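Long-range contact in lipocalin AI-4 (PDB 5H9N), which binds cysteinyl leukotrienes such as leukotriene C4 inside a lipocalin barrel, probably sequestering them in the saliva of a blood-feeding insect: residues G88-T100 and Y105-T117. The protein carries 1 engineered substitution. Sequence-based numbering, arbitrary orientation. Where two conformers were deposited one is given.
Sequences GGSFTSYMAVVET and YALLYRCGLAGST. Engineered in segment 105-117: Ala114 (natural residue Tyr). With LTX ((5~{S},6~{R},7~{E},9~{E},11~{Z},14~{Z})-6-[(2~{R})-2-[[(4~{S})-4-azanyl-5-oxidanyl-5-oxidanylidene-pentanoyl]amino]-3-( 2-hydroxy-2-oxoethylamino)-3-oxidanylidene-propyl]sulfanyl-5-oxidanyl-icosa-7,9,11,14-tetraenoic acid), chain B.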
ATOM      1  N   GLY A  88      -0.533  21.160   3.082  1.00 22.49           N
ATOM      2  CA  GLY A  88       0.838  21.623   3.202  1.00 28.40           C
ATOM      3  C   GLY A  88       1.776  20.631   3.864  1.00 27.97           C
ATOM      4  O   GLY A  88       2.943  20.940   4.098  1.00 37.47           O
ATOM      5  N   GLY A  89       1.273  19.439   4.162  1.00 23.51           N
ATOM      6  CA  GLY A  89       2.084  18.407   4.783  1.00 26.88           C
ATOM      7  C   GLY A  89       3.000  17.700   3.803  1.00 24.51           C
ATOM      8  O   GLY A  89       2.811  17.772   2.594  1.00 20.41           O
ATOM      9  N   SER A  90       4.013  17.031   4.336  1.00 22.40           N
ATOM     10  CA  SER A  90       4.884  16.193   3.527  1.00 20.27           C
ATOM     11  C   SER A  90       5.370  15.016   4.356  1.00 19.54           C
ATOM     12  O   SER A  90       5.600  15.143   5.555  1.00 20.68           O
ATOM     13  CB  SER A  90       6.071  16.987   2.988  1.00 27.50           C
ATOM     14  OG  SER A  90       6.974  17.313   4.026  1.00 35.70           O
ATOM     15  N   PHE A  91       5.534  13.869   3.713  1.00 16.06           N
ATOM     16  CA  PHE A  91       5.970  12.683   4.423  1.00 15.49           C
ATOM     17  C   PHE A  91       6.565  11.676   3.452  1.00 17.27           C
ATOM     18  O   PHE A  91       6.406  11.796   2.238  1.00 14.27           O
ATOM     19  CB  PHE A  91       4.805  12.066   5.214  1.00 15.98           C
ATOM     20  CG  PHE A  91       3.654  11.592   4.358  1.00 15.07           C
ATOM     21  CD1 PHE A  91       2.641  12.460   3.982  1.00 16.75           C
ATOM     22  CD2 PHE A  91       3.570  10.268   3.961  1.00 16.17           C
ATOM     23  CE1 PHE A  91       1.579  12.018   3.215  1.00 15.41           C
ATOM     24  CE2 PHE A  91       2.518   9.822   3.191  1.00 13.37           C
ATOM     25  CZ  PHE A  91       1.516  10.701   2.816  1.00 13.82           C
ATOM     26  N   THR A  92       7.255  10.686   4.004  1.00 14.23           N
ATOM     27  CA  THR A  92       7.838   9.607   3.216  1.00 13.98           C
ATOM     28  C   THR A  92       7.227   8.303   3.687  1.00 12.60           C
ATOM     29  O   THR A  92       7.162   8.045   4.888  1.00 13.87           O
ATOM     30  CB  THR A  92       9.358   9.550   3.367  1.00 13.44           C
ATOM     31  OG1 THR A  92       9.911  10.838   3.085  1.00 18.44           O
ATOM     32  CG2 THR A  92       9.970   8.512   2.423  1.00 14.62           C
ATOM     33  N   SER A  93       6.744   7.503   2.745  1.00 10.81           N
ATOM     34  CA  SER A  93       6.101   6.228   3.041  1.00 11.09           C
ATOM     35  C   SER A  93       6.725   5.109   2.212  1.00 10.50           C
ATOM     36  O   SER A  93       7.083   5.330   1.055  1.00 12.96           O
ATOM     37  CB  SER A  93       4.609   6.327   2.753  1.00 11.69           C
ATOM     38  OG  SER A  93       3.943   5.109   3.025  1.00 12.43           O
ATOM     39  N   TYR A  94       6.858   3.924   2.792  1.00  8.89           N
ATOM     40  CA  TYR A  94       7.476   2.777   2.119  1.00  8.37           C
ATOM     41  C   TYR A  94       6.451   1.686   1.901  1.00  8.82           C
ATOM     42  O   TYR A  94       5.563   1.487   2.733  1.00  9.29           O
ATOM     43  CB  TYR A  94       8.655   2.235   2.941  1.00  9.51           C
ATOM     44  CG  TYR A  94       9.732   3.269   3.145  1.00 10.25           C
ATOM     45  CD1 TYR A  94       9.594   4.266   4.114  1.00 11.79           C
ATOM     46  CD2 TYR A  94      10.864   3.286   2.344  1.00 11.04           C
ATOM     47  CE1 TYR A  94      10.562   5.242   4.279  1.00 13.36           C
ATOM     48  CE2 TYR A  94      11.836   4.248   2.513  1.00 12.06           C
ATOM     49  CZ  TYR A  94      11.675   5.221   3.482  1.00 12.80           C
ATOM     50  OH  TYR A  94      12.642   6.180   3.651  1.00 16.35           O
ATOM     51  N   MET A  95       6.578   0.953   0.806  1.00  8.45           N
ATOM     52  CA  MET A  95       5.639  -0.112   0.529  1.00  8.77           C
ATOM     53  C   MET A  95       6.249  -1.224  -0.298  1.00  8.65           C
ATOM     54  O   MET A  95       7.216  -1.016  -1.034  1.00  8.80           O
ATOM     55  CB  MET A  95       4.415   0.458  -0.181  1.00 11.67           C
ATOM     56  CG  MET A  95       4.787   1.160  -1.467  1.00 13.72           C
ATOM     57  SD  MET A  95       3.661   0.785  -2.779  1.00 45.22           S
ATOM     58  CE  MET A  95       4.139  -0.894  -2.711  1.00  5.40           C
ATOM     59  N   ALA A  96       5.653  -2.407  -0.197  1.00  7.78           N
ATOM     60  CA  ALA A  96       5.996  -3.524  -1.066  1.00  9.17           C
ATOM     61  C   ALA A  96       4.710  -4.232  -1.448  1.00  7.58           C
ATOM     62  O   ALA A  96       3.795  -4.339  -0.623  1.00  8.71           O
ATOM     63  CB  ALA A  96       6.945  -4.481  -0.372  1.00  9.34           C
ATOM     64  N   VAL A  97       4.626  -4.716  -2.681  1.00  9.89           N
ATOM     65  CA  VAL A  97       3.482  -5.512  -3.115  1.00  9.67           C
ATOM     66  C   VAL A  97       3.743  -6.968  -2.734  1.00 10.26           C
ATOM     67  O   VAL A  97       4.626  -7.625  -3.283  1.00 12.17           O
ATOM     68  CB  VAL A  97       3.238  -5.385  -4.623  1.00 10.54           C
ATOM     69  CG1 VAL A  97       2.034  -6.224  -5.037  1.00 13.23           C
ATOM     70  CG2 VAL A  97       3.015  -3.933  -4.992  1.00 11.33           C
ATOM     71  N   VAL A  98       2.986  -7.478  -1.775  1.00  9.85           N
ATOM     72  CA  VAL A  98       3.174  -8.830  -1.289  1.00 11.29           C
ATOM     73  C   VAL A  98       2.651  -9.857  -2.289  1.00 10.39           C
ATOM     74  O   VAL A  98       3.320 -10.843  -2.575  1.00 11.02           O
ATOM     75  CB  VAL A  98       2.488  -9.007   0.081  1.00 10.29           C
ATOM     76  CG1 VAL A  98       2.657 -10.421   0.586  1.00 13.82           C
ATOM     77  CG2 VAL A  98       3.057  -7.998   1.087  1.00 12.02           C
ATOM     78  N   GLU A  99       1.460  -9.612  -2.816  1.00  9.87           N
ATOM     79  CA  GLU A  99       0.827 -10.520  -3.764  1.00 12.14           C
ATOM     80  C   GLU A  99      -0.153  -9.725  -4.601  1.00 11.48           C
ATOM     81  O   GLU A  99      -0.888  -8.909  -4.044  1.00 11.54           O
ATOM     82  CB  GLU A  99       0.087 -11.646  -3.036  1.00 13.99           C
ATOM     83  CG  GLU A  99       0.931 -12.767  -2.490  1.00 33.85           C
ATOM     84  CD  GLU A  99       1.097 -13.894  -3.483  1.00 45.88           C
ATOM     85  OE1 GLU A  99       0.400 -14.919  -3.334  1.00 56.58           O
ATOM     86  OE2 GLU A  99       1.913 -13.749  -4.415  1.00 40.30           O
ATOM     87  N   THR A 100      -0.196  -9.947  -5.912  1.00 11.58           N
ATOM     88  CA  THR A 100      -1.192  -9.276  -6.753  1.00 11.95           C
ATOM     89  C   THR A 100      -1.455 -10.083  -8.002  1.00 11.16           C
ATOM     90  O   THR A 100      -0.564 -10.792  -8.466  1.00 13.19           O
ATOM     91  CB  THR A 100      -0.753  -7.842  -7.157  1.00 11.07           C
ATOM     92  OG1 THR A 100      -1.788  -7.217  -7.922  1.00 11.45           O
ATOM     93  CG2 THR A 100       0.506  -7.874  -7.984  1.00 13.56           C
ATOM     94  N   TYR A 105      -6.837  -7.626  -7.587  1.00 10.38           N
ATOM     95  CA  TYR A 105      -6.476  -7.333  -6.204  1.00 10.45           C
ATOM     96  C   TYR A 105      -4.985  -7.143  -6.035  1.00  9.02           C
ATOM     97  O   TYR A 105      -4.194  -7.627  -6.845  1.00  9.75           O
ATOM     98  CB  TYR A 105      -6.940  -8.465  -5.277  1.00 12.75           C
ATOM     99  CG  TYR A 105      -6.263  -9.799  -5.557  1.00 13.04           C
ATOM    100  CD1 TYR A 105      -5.022 -10.111  -5.006  1.00 14.21           C
ATOM    101  CD2 TYR A 105      -6.871 -10.746  -6.365  1.00 15.72           C
ATOM    102  CE1 TYR A 105      -4.400 -11.335  -5.278  1.00 15.77           C
ATOM    103  CE2 TYR A 105      -6.258 -11.966  -6.633  1.00 16.99           C
ATOM    104  CZ  TYR A 105      -5.028 -12.249  -6.087  1.00 19.98           C
ATOM    105  OH  TYR A 105      -4.430 -13.466  -6.363  1.00 21.90           O
ATOM    106  N   ALA A 106      -4.603  -6.496  -4.943  1.00  8.85           N
ATOM    107  CA  ALA A 106      -3.210  -6.423  -4.539  1.00  8.79           C
ATOM    108  C   ALA A 106      -3.133  -6.319  -3.035  1.00  8.74           C
ATOM    109  O   ALA A 106      -3.810  -5.474  -2.435  1.00  8.52           O
ATOM    110  CB  ALA A 106      -2.516  -5.238  -5.187  1.00 10.66           C
ATOM    111  N   LEU A 107      -2.333  -7.168  -2.412  1.00  8.89           N
ATOM    112  CA  LEU A 107      -2.037  -7.098  -0.988  1.00  8.53           C
ATOM    113  C   LEU A 107      -0.703  -6.409  -0.820  1.00  7.82           C
ATOM    114  O   LEU A 107       0.299  -6.893  -1.348  1.00  8.51           O
ATOM    115  CB  LEU A 107      -1.973  -8.503  -0.388  1.00  9.59           C
ATOM    116  CG  LEU A 107      -1.645  -8.582   1.099  1.00  9.52           C
ATOM    117  CD1 LEU A 107      -2.744  -7.949   1.926  1.00 12.09           C
ATOM    118  CD2 LEU A 107      -1.357 -10.022   1.529  1.00 13.12           C
ATOM    119  N   LEU A 108      -0.696  -5.272  -0.133  1.00  7.67           N
ATOM    120  CA  LEU A 108       0.508  -4.486   0.090  1.00  7.26           C
ATOM    121  C   LEU A 108       0.863  -4.406   1.553  1.00  7.19           C
ATOM    122  O   LEU A 108      -0.004  -4.485   2.434  1.00  7.70           O
ATOM    123  CB  LEU A 108       0.344  -3.058  -0.459  1.00  8.41           C
ATOM    124  CG  LEU A 108       0.672  -2.807  -1.931  1.00  8.80           C
ATOM    125  CD1 LEU A 108      -0.243  -3.627  -2.836  1.00 10.82           C
ATOM    126  CD2 LEU A 108       0.565  -1.322  -2.259  1.00 10.24           C
ATOM    127  N   TYR A 109       2.142  -4.202   1.808  1.00  7.89           N
ATOM    128  CA  TYR A 109       2.647  -3.840   3.125  1.00  8.42           C
ATOM    129  C   TYR A 109       3.101  -2.398   3.041  1.00  7.94           C
ATOM    130  O   TYR A 109       3.761  -2.026   2.064  1.00  8.10           O
ATOM    131  CB  TYR A 109       3.801  -4.752   3.527  1.00  9.02           C
ATOM    132  CG  TYR A 109       4.478  -4.349   4.816  1.00  8.18           C
ATOM    133  CD1 TYR A 109       3.854  -4.560   6.041  1.00  8.43           C
ATOM    134  CD2 TYR A 109       5.735  -3.753   4.816  1.00  8.91           C
ATOM    135  CE1 TYR A 109       4.464  -4.198   7.222  1.00  9.44           C
ATOM    136  CE2 TYR A 109       6.352  -3.389   5.988  1.00  9.27           C
ATOM    137  CZ  TYR A 109       5.713  -3.600   7.189  1.00  9.37           C
ATOM    138  OH  TYR A 109       6.367  -3.230   8.349  1.00 10.57           O
ATOM    139  N   ARG A 110       2.720  -1.576   4.014  1.00  7.32           N
ATOM    140  CA  ARG A 110       3.130  -0.186   4.047  1.00  7.73           C
ATOM    141  C   ARG A 110       3.724   0.142   5.407  1.00  7.83           C
ATOM    142  O   ARG A 110       3.253  -0.354   6.427  1.00  8.52           O
ATOM    143  CB  ARG A 110       1.941   0.737   3.748  1.00  8.84           C
ATOM    144  CG  ARG A 110       2.301   2.223   3.668  1.00  9.33           C
ATOM    145  CD  ARG A 110       1.194   3.057   3.031  1.00 12.64           C
ATOM    146  NE  ARG A 110      -0.009   3.071   3.851  1.00 10.07           N
ATOM    147  CZ  ARG A 110      -1.191   3.515   3.431  1.00 11.58           C
ATOM    148  NH1 ARG A 110      -1.320   3.975   2.190  1.00 12.08           N
ATOM    149  NH2 ARG A 110      -2.241   3.465   4.238  1.00 11.42           N
ATOM    150  N   CYS A 111       4.749   0.984   5.430  1.00  8.26           N
ATOM    151  CA  CYS A 111       5.420   1.341   6.672  0.62  9.35           C
ATOM    152  C   CYS A 111       6.074   2.710   6.533  1.00 10.86           C
ATOM    153  O   CYS A 111       6.598   3.040   5.475  1.00 10.97           O
ATOM    154  CB  CYS A 111       6.456   0.273   7.028  0.62  9.54           C
ATOM    155  SG  CYS A 111       7.200   0.438   8.641  0.62  9.06           S
ATOM    156  N   GLY A 112       6.068   3.499   7.590  1.00 10.31           N
ATOM    157  CA  GLY A 112       6.734   4.782   7.555  1.00 11.25           C
ATOM    158  C   GLY A 112       6.633   5.503   8.875  1.00 10.79           C
ATOM    159  O   GLY A 112       5.832   5.143   9.750  1.00 14.01           O
ATOM    160  N   LEU A 113       7.458   6.527   9.027  1.00 15.28           N
ATOM    161  CA  LEU A 113       7.389   7.395  10.190  1.00 17.16           C
ATOM    162  C   LEU A 113       6.203   8.343  10.029  1.00 24.55           C
ATOM    163  O   LEU A 113       6.008   8.930   8.964  1.00 23.54           O
ATOM    164  CB  LEU A 113       8.689   8.176  10.361  1.00 18.68           C
ATOM    165  CG  LEU A 113       9.963   7.349  10.516  1.00 22.93           C
ATOM    166  CD1 LEU A 113      11.143   8.266  10.797  1.00 27.64           C
ATOM    167  CD2 LEU A 113       9.820   6.308  11.614  1.00 27.58           C
ATOM    168  N   ALA A 114       5.404   8.481  11.081  1.00 25.04           N
ATOM    169  CA  ALA A 114       4.214   9.319  11.011  1.00 31.33           C
ATOM    170  C   ALA A 114       3.876   9.923  12.367  1.00 35.57           C
ATOM    171  O   ALA A 114       2.738   9.835  12.830  1.00 40.33           O
ATOM    172  CB  ALA A 114       3.035   8.517  10.482  1.00 32.02           C
ATOM    173  N   GLY A 115       4.871  10.532  13.003  1.00 33.11           N
ATOM    174  CA  GLY A 115       4.656  11.206  14.272  1.00 38.38           C
ATOM    175  C   GLY A 115       5.550  10.723  15.392  1.00 45.99           C
ATOM    176  O   GLY A 115       5.509  11.257  16.502  1.00 49.62           O
ATOM    177  N   SER A 116       6.366   9.715  15.104  1.00 41.03           N
ATOM    178  CA  SER A 116       7.221   9.117  16.119  1.00 43.01           C
ATOM    179  C   SER A 116       8.458   8.474  15.499  1.00 43.24           C
ATOM    180  O   SER A 116       8.531   8.291  14.285  1.00 43.39           O
ATOM    181  CB  SER A 116       6.433   8.080  16.924  1.00 45.01           C
ATOM    182  OG  SER A 116       7.290   7.119  17.510  1.00 51.69           O
ATOM    183  N   THR A 117       9.430   8.135  16.342  1.00 41.27           N
ATOM    184  CA  THR A 117      10.629   7.428  15.902  1.00 34.06           C
ATOM    185  C   THR A 117      10.275   5.993  15.512  1.00 30.94           C
ATOM    186  O   THR A 117      10.981   5.342  14.739  1.00 35.67           O
ATOM    187  CB  THR A 117      11.709   7.417  17.006  1.00 42.97           C
ATOM    188  OG1 THR A 117      11.858   8.735  17.547  1.00 52.99           O
ATOM    189  CG2 THR A 117      13.045   6.945  16.453  1.00 47.39           C
TER
HETATM  190  O2  LTX B 201       0.156   2.499   6.593  1.00 13.54           O
HETATM  191  C1  LTX B 201      -0.844   2.647   7.335  1.00 14.25           C
HETATM  192  O1  LTX B 201      -2.019   2.477   6.929  1.00 13.07           O
HETATM  193  C2  LTX B 201      -0.618   3.028   8.779  1.00 15.11           C
HETATM  194  C3  LTX B 201      -1.013   4.486   8.986  1.00 21.41           C
HETATM  195  C4  LTX B 201      -0.453   5.360   7.866  1.00 26.32           C
HETATM  196  C5  LTX B 201      -0.608   6.837   8.203  1.00 31.46           C
HETATM  197  O3  LTX B 201      -1.986   7.227   8.126  1.00 33.97           O
HETATM  198  C6  LTX B 201       0.222   7.721   7.277  1.00 25.02           C
HETATM  199  C7  LTX B 201      -0.255   7.614   5.834  1.00 25.78           C
HETATM  200  C8  LTX B 201       0.507   7.096   4.856  1.00 22.08           C
HETATM  201  C9  LTX B 201       0.002   7.038   3.475  1.00 16.13           C
HETATM  202  C10 LTX B 201       0.764   6.756   2.408  1.00 15.24           C
HETATM  203  C11 LTX B 201       0.173   6.737   1.066  1.00 15.15           C
HETATM  204  C12 LTX B 201       0.793   6.446  -0.085  1.00 14.73           C
HETATM  205  C13 LTX B 201       2.259   6.074  -0.223  1.00 19.44           C
HETATM  206  C14 LTX B 201       2.505   4.621   0.134  1.00 16.07           C
HETATM  207  C15 LTX B 201       2.202   3.602  -0.662  1.00 20.60           C
HETATM  208  C16 LTX B 201       1.587   3.797  -2.027  1.00 27.43           C
HETATM  209  C17 LTX B 201       0.617   2.658  -2.327  1.00 24.70           C
HETATM  210  C18 LTX B 201       0.162   2.738  -3.779  1.00 27.75           C
HETATM  211  C19 LTX B 201      -1.024   1.826  -4.057  1.00 27.99           C
HETATM  212  C20 LTX B 201      -1.430   1.900  -5.517  1.00 21.29           C
HETATM  213  O32 LTX B 201      -3.833  11.410   3.814  1.00 21.11           O
HETATM  214  C21 LTX B 201      -2.838  11.096   4.493  1.00 23.51           C
HETATM  215  O31 LTX B 201      -2.616   9.933   4.892  1.00 25.01           O
HETATM  216  CA3 LTX B 201      -1.857  12.180   4.854  1.00 24.38           C
HETATM  217  N3  LTX B 201      -0.743  11.622   5.604  1.00 25.59           N
HETATM  218  C22 LTX B 201       0.120  12.360   6.295  1.00 25.88           C
HETATM  219  O33 LTX B 201       0.018  13.573   6.345  1.00 34.64           O
HETATM  220  CA2 LTX B 201       1.247  11.687   7.029  1.00 25.08           C
HETATM  221  CB2 LTX B 201       1.253  10.170   6.843  1.00 27.27           C
HETATM  222  SG2 LTX B 201       0.089   9.378   7.901  1.00 30.21           S
HETATM  223  N2  LTX B 201       1.233  12.059   8.428  1.00 25.27           N
HETATM  224  CD1 LTX B 201       2.325  12.490   9.044  1.00 32.76           C
HETATM  225  OE1 LTX B 201       3.455  12.270   8.633  1.00 27.80           O
HETATM  226  CG1 LTX B 201       2.061  13.270  10.310  1.00 42.31           C
HETATM  227  CB1 LTX B 201       3.330  13.446  11.129  1.00 51.91           C
HETATM  228  CA1 LTX B 201       2.967  13.759  12.578  1.00 65.42           C
HETATM  229  N1  LTX B 201       1.975  12.776  13.059  1.00 64.49           N
HETATM  230  C23 LTX B 201       2.389  15.137  12.695  1.00 73.19           C
HETATM  231  O11 LTX B 201       1.255  15.265  13.208  1.00 75.27           O
HETATM  232  O12 LTX B 201       3.066  16.103  12.283  1.00 76.04           O
HETATM  233  O   HOH W   1       9.021   7.097   6.753  1.00 15.77           O
HETATM  234  O   HOH W   2       4.878   7.793   6.484  1.00 18.56           O
HETATM  235  O   HOH W   3       7.637  10.688   7.042  1.00 20.82           O
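Tyr105 O takes a hydrogen bond from Thr100 OG1 (2.7 Å) near the turn of an antiparallel hairpin of the lipocalin barrel. The Thr100 hydroxyl lies anti to its own backbone N (chi1 -177°), which brings it over to the partner strand, and the methyl of Ala106 lies against the same side chain. At Leu107 a classic beta bulge shifts the register: Leu107 O receives Val98 N at 2.8 Å and, more weakly, Glu99 N. Here Val98 lies alongside Leu107, its CG1 near Leu107 CD2, and both touch helix 139-144. Leu108 points into the barrel; its CD1 meets Val97 CG2 and its CD2 packs 3.6 Å from Met95 CE, an apolar surface that meets the leukotriene's hydrocarbon tail where Met95 SD lies 3.6 Å from ligand C17. Tyr109 faces outward, pairs through its backbone with Ala96, and its hydroxyl is hydrogen-bonded to Asp121 and to the backbone N of Asn11. Arg110 reaches inward beside Ser93 OG, and its guanidinium grips the lipid carboxylate with two nearly straight bonds, NE to O2 (2.8 Å) and NH2 to O1 (2.9 Å), while ligand C9 lies over one face. Cys111, disulfide-bonded to Cys10, pairs with Tyr94, and Gly112 suits a place where a side chain would crowd Thr92 O. Three waters then bridge Thr92 and Leu113. Beyond them, the carbonyl O of engineered Ala114 accepts a hydrogen bond from ligand N1 at 3.0 Å, and Gly115 CA lies 3.3 Å from that same nitrogen.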